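Local coordinates for protein AA10A (PDB 5UIZ) that probably cleaves cellulose oxidatively at a histidine-bound copper ion, as a family AA10 lytic polysaccharide monooxygenase, at residues A[148-153]-A[170-175]. Numbering follows the deposited sequence.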
loop_
_atom_site.group_PDB
_atom_site.type_symbol
_atom_site.label_atom_id
_atom_site.label_comp_id
_atom_site.label_asym_id
_atom_site.label_seq_id
_atom_site.Cartn_x
_atom_site.Cartn_y
_atom_site.Cartn_z
ATOM N N TYR A 148 -10.579 9.498 -8.044
ATOM C CA TYR A 148 -10.427 9.862 -6.627
ATOM C C TYR A 148 -9.324 9.029 -5.978
ATOM O O TYR A 148 -8.886 8.032 -6.525
ATOM C CB TYR A 148 -11.744 9.613 -5.865
ATOM C CG TYR A 148 -12.206 8.152 -5.915
ATOM C CD1 TYR A 148 -11.708 7.206 -5.020
ATOM C CD2 TYR A 148 -13.129 7.733 -6.839
ATOM C CE1 TYR A 148 -12.104 5.867 -5.080
ATOM C CE2 TYR A 148 -13.541 6.410 -6.894
ATOM C CZ TYR A 148 -13.038 5.489 -5.995
ATOM O OH TYR A 148 -13.437 4.183 -6.060
ATOM N N PHE A 149 -8.916 9.442 -4.805
ATOM C CA PHE A 149 -8.109 8.661 -3.902
ATOM C C PHE A 149 -8.867 8.597 -2.605
ATOM O O PHE A 149 -9.465 9.632 -2.207
ATOM C CB PHE A 149 -6.810 9.355 -3.597
ATOM C CG PHE A 149 -5.903 9.471 -4.757
ATOM C CD1 PHE A 149 -4.971 8.472 -5.017
ATOM C CD2 PHE A 149 -5.941 10.580 -5.557
ATOM C CE1 PHE A 149 -4.112 8.573 -6.080
ATOM C CE2 PHE A 149 -5.070 10.701 -6.624
ATOM C CZ PHE A 149 -4.151 9.692 -6.891
ATOM N N LEU A 150 -8.883 7.426 -1.979
ATOM C CA LEU A 150 -9.317 7.288 -0.553
ATOM C C LEU A 150 -8.121 6.914 0.300
ATOM O O LEU A 150 -7.333 6.100 -0.112
ATOM C CB LEU A 150 -10.388 6.207 -0.421
ATOM C CG LEU A 150 -11.606 6.492 -1.282
ATOM C CD1 LEU A 150 -12.589 5.329 -1.267
ATOM C CD2 LEU A 150 -12.292 7.757 -0.819
ATOM N N VAL A 151 -7.933 7.548 1.444
ATOM C CA VAL A 151 -6.809 7.241 2.300
ATOM C C VAL A 151 -7.342 6.863 3.642
ATOM O O VAL A 151 -7.995 7.694 4.303
ATOM C CB VAL A 151 -5.840 8.424 2.420
ATOM C CG1 VAL A 151 -4.642 8.058 3.302
ATOM C CG2 VAL A 151 -5.320 8.833 1.067
ATOM N N TYR A 152 -7.091 5.602 4.020
ATOM C CA TYR A 152 -7.432 5.073 5.311
ATOM C C TYR A 152 -6.164 4.943 6.177
ATOM O O TYR A 152 -5.058 4.705 5.672
ATOM C CB TYR A 152 -8.067 3.704 5.138
ATOM C CG TYR A 152 -9.394 3.698 4.447
ATOM C CD1 TYR A 152 -9.480 3.715 3.066
ATOM C CD2 TYR A 152 -10.576 3.635 5.186
ATOM C CE1 TYR A 152 -10.685 3.730 2.433
ATOM C CE2 TYR A 152 -11.783 3.613 4.547
ATOM C CZ TYR A 152 -11.830 3.684 3.165
ATOM O OH TYR A 152 -13.013 3.674 2.542
ATOM N N VAL A 153 -6.306 5.074 7.485
ATOM C CA VAL A 153 -5.203 4.822 8.416
ATOM C C VAL A 153 -5.723 3.965 9.574
ATOM O O VAL A 153 -6.880 4.176 10.074
ATOM C CB VAL A 153 -4.527 6.118 8.958
ATOM C CG1 VAL A 153 -3.258 5.770 9.722
ATOM C CG2 VAL A 153 -4.100 7.019 7.804
ATOM N N LEU A 170 -9.417 0.171 10.125
ATOM C CA LEU A 170 -9.088 1.362 9.364
ATOM C C LEU A 170 -10.132 2.462 9.516
ATOM O O LEU A 170 -11.334 2.171 9.575
ATOM C CB LEU A 170 -9.039 0.983 7.896
ATOM C CG LEU A 170 -7.842 0.154 7.497
ATOM C CD1 LEU A 170 -8.064 -0.207 6.034
ATOM C CD2 LEU A 170 -6.541 0.914 7.632
ATOM N N GLU A 171 -9.700 3.717 9.520
ATOM C CA GLU A 171 -10.669 4.809 9.348
ATOM C C GLU A 171 -10.293 5.679 8.181
ATOM O O GLU A 171 -9.125 5.929 7.957
ATOM C CB GLU A 171 -10.751 5.670 10.598
ATOM C CG GLU A 171 -11.577 5.021 11.705
ATOM C CD GLU A 171 -11.564 5.809 13.020
ATOM O OE1 GLU A 171 -10.616 6.629 13.240
ATOM O OE2 GLU A 171 -12.500 5.597 13.833
ATOM N N LEU A 172 -11.293 6.131 7.450
ATOM C CA LEU A 172 -11.091 7.003 6.315
ATOM C C LEU A 172 -10.687 8.356 6.843
ATOM O O LEU A 172 -11.398 8.909 7.687
ATOM C CB LEU A 172 -12.390 7.082 5.525
ATOM C CG LEU A 172 -12.368 8.001 4.315
ATOM C CD1 LEU A 172 -11.402 7.470 3.293
ATOM C CD2 LEU A 172 -13.787 8.053 3.763
ATOM N N VAL A 173 -9.480 8.809 6.488
ATOM C CA VAL A 173 -8.981 10.110 6.933
ATOM C C VAL A 173 -8.914 11.177 5.802
ATOM O O VAL A 173 -8.674 12.355 6.076
ATOM C CB VAL A 173 -7.589 10.026 7.572
ATOM C CG1 VAL A 173 -7.608 9.143 8.775
ATOM C CG2 VAL A 173 -6.520 9.577 6.607
ATOM N N HIS A 174 -9.015 10.725 4.558
ATOM C CA HIS A 174 -8.923 11.589 3.430
ATOM C C HIS A 174 -9.595 11.048 2.206
ATOM O O HIS A 174 -9.566 9.859 1.898
ATOM C CB HIS A 174 -7.479 11.952 3.126
ATOM C CG HIS A 174 -7.355 13.196 2.323
ATOM N ND1 HIS A 174 -7.336 14.451 2.893
ATOM C CD2 HIS A 174 -7.251 13.381 0.984
ATOM C CE1 HIS A 174 -7.215 15.357 1.934
ATOM N NE2 HIS A 174 -7.150 14.729 0.767
ATOM N N GLN A 175 -10.205 11.962 1.477
ATOM C CA GLN A 175 -10.893 11.668 0.261
ATOM C C GLN A 175 -10.609 12.864 -0.661
ATOM O O GLN A 175 -10.800 14.010 -0.281
ATOM C CB GLN A 175 -12.369 11.545 0.515
ATOM C CG GLN A 175 -13.152 11.526 -0.785
ATOM C CD GLN A 175 -14.571 11.957 -0.598
ATOM O OE1 GLN A 175 -15.052 12.029 0.524
ATOM N NE2 GLN A 175 -15.246 12.241 -1.672
#
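Val151 and Val153 pair antiparallel with His174 and Glu171, strand 148-153 running at 135° to strand 170-175 with a closest axis approach of 4.4 Å. Val151 N donates to His174 O at 2.9 Å, and two bonds join Val153 and Glu171, one in each direction. The regular ladder breaks at Val151 O, which accepts in its carbonyl plane from both Val173 N (2.9 Å) and His174 N (3.2 Å, the more bent of the two), so one residue opposes two.

Leu172 supplies the main apolar contact on one face of the sheet. With its CG anti to the backbone N, its CD1 lies over the Tyr152 ring, 3.9 Å from the centroid and 14° off the normal, a CH-pi contact, while CB approaches ring atom CE2. Leu170 CB packs against Tyr152 CB, and Leu150 CD2 lies alongside Gln175 CG. An alanine in place of Tyr152 removes the ring and would probably open a gap beside Leu172, leaving its CD1 and CB without their partner. On the other face, Val173 CG2 reaches Val153 CG2 (3.7 Å) and, farther off, Val151 CG1; Val151 CB and His174 CB meet at 4.0 Å. Val151 and His174 also touch Phe187 of strand 184-190, in the opposing sheet.

Two successive residues facing one, with the shared acceptor and a Val173 psi of -15°, define a classic beta bulge, here in the strand that flanks 146-154 in the immunoglobulin-like beta-sandwich core of AA10 enzymes.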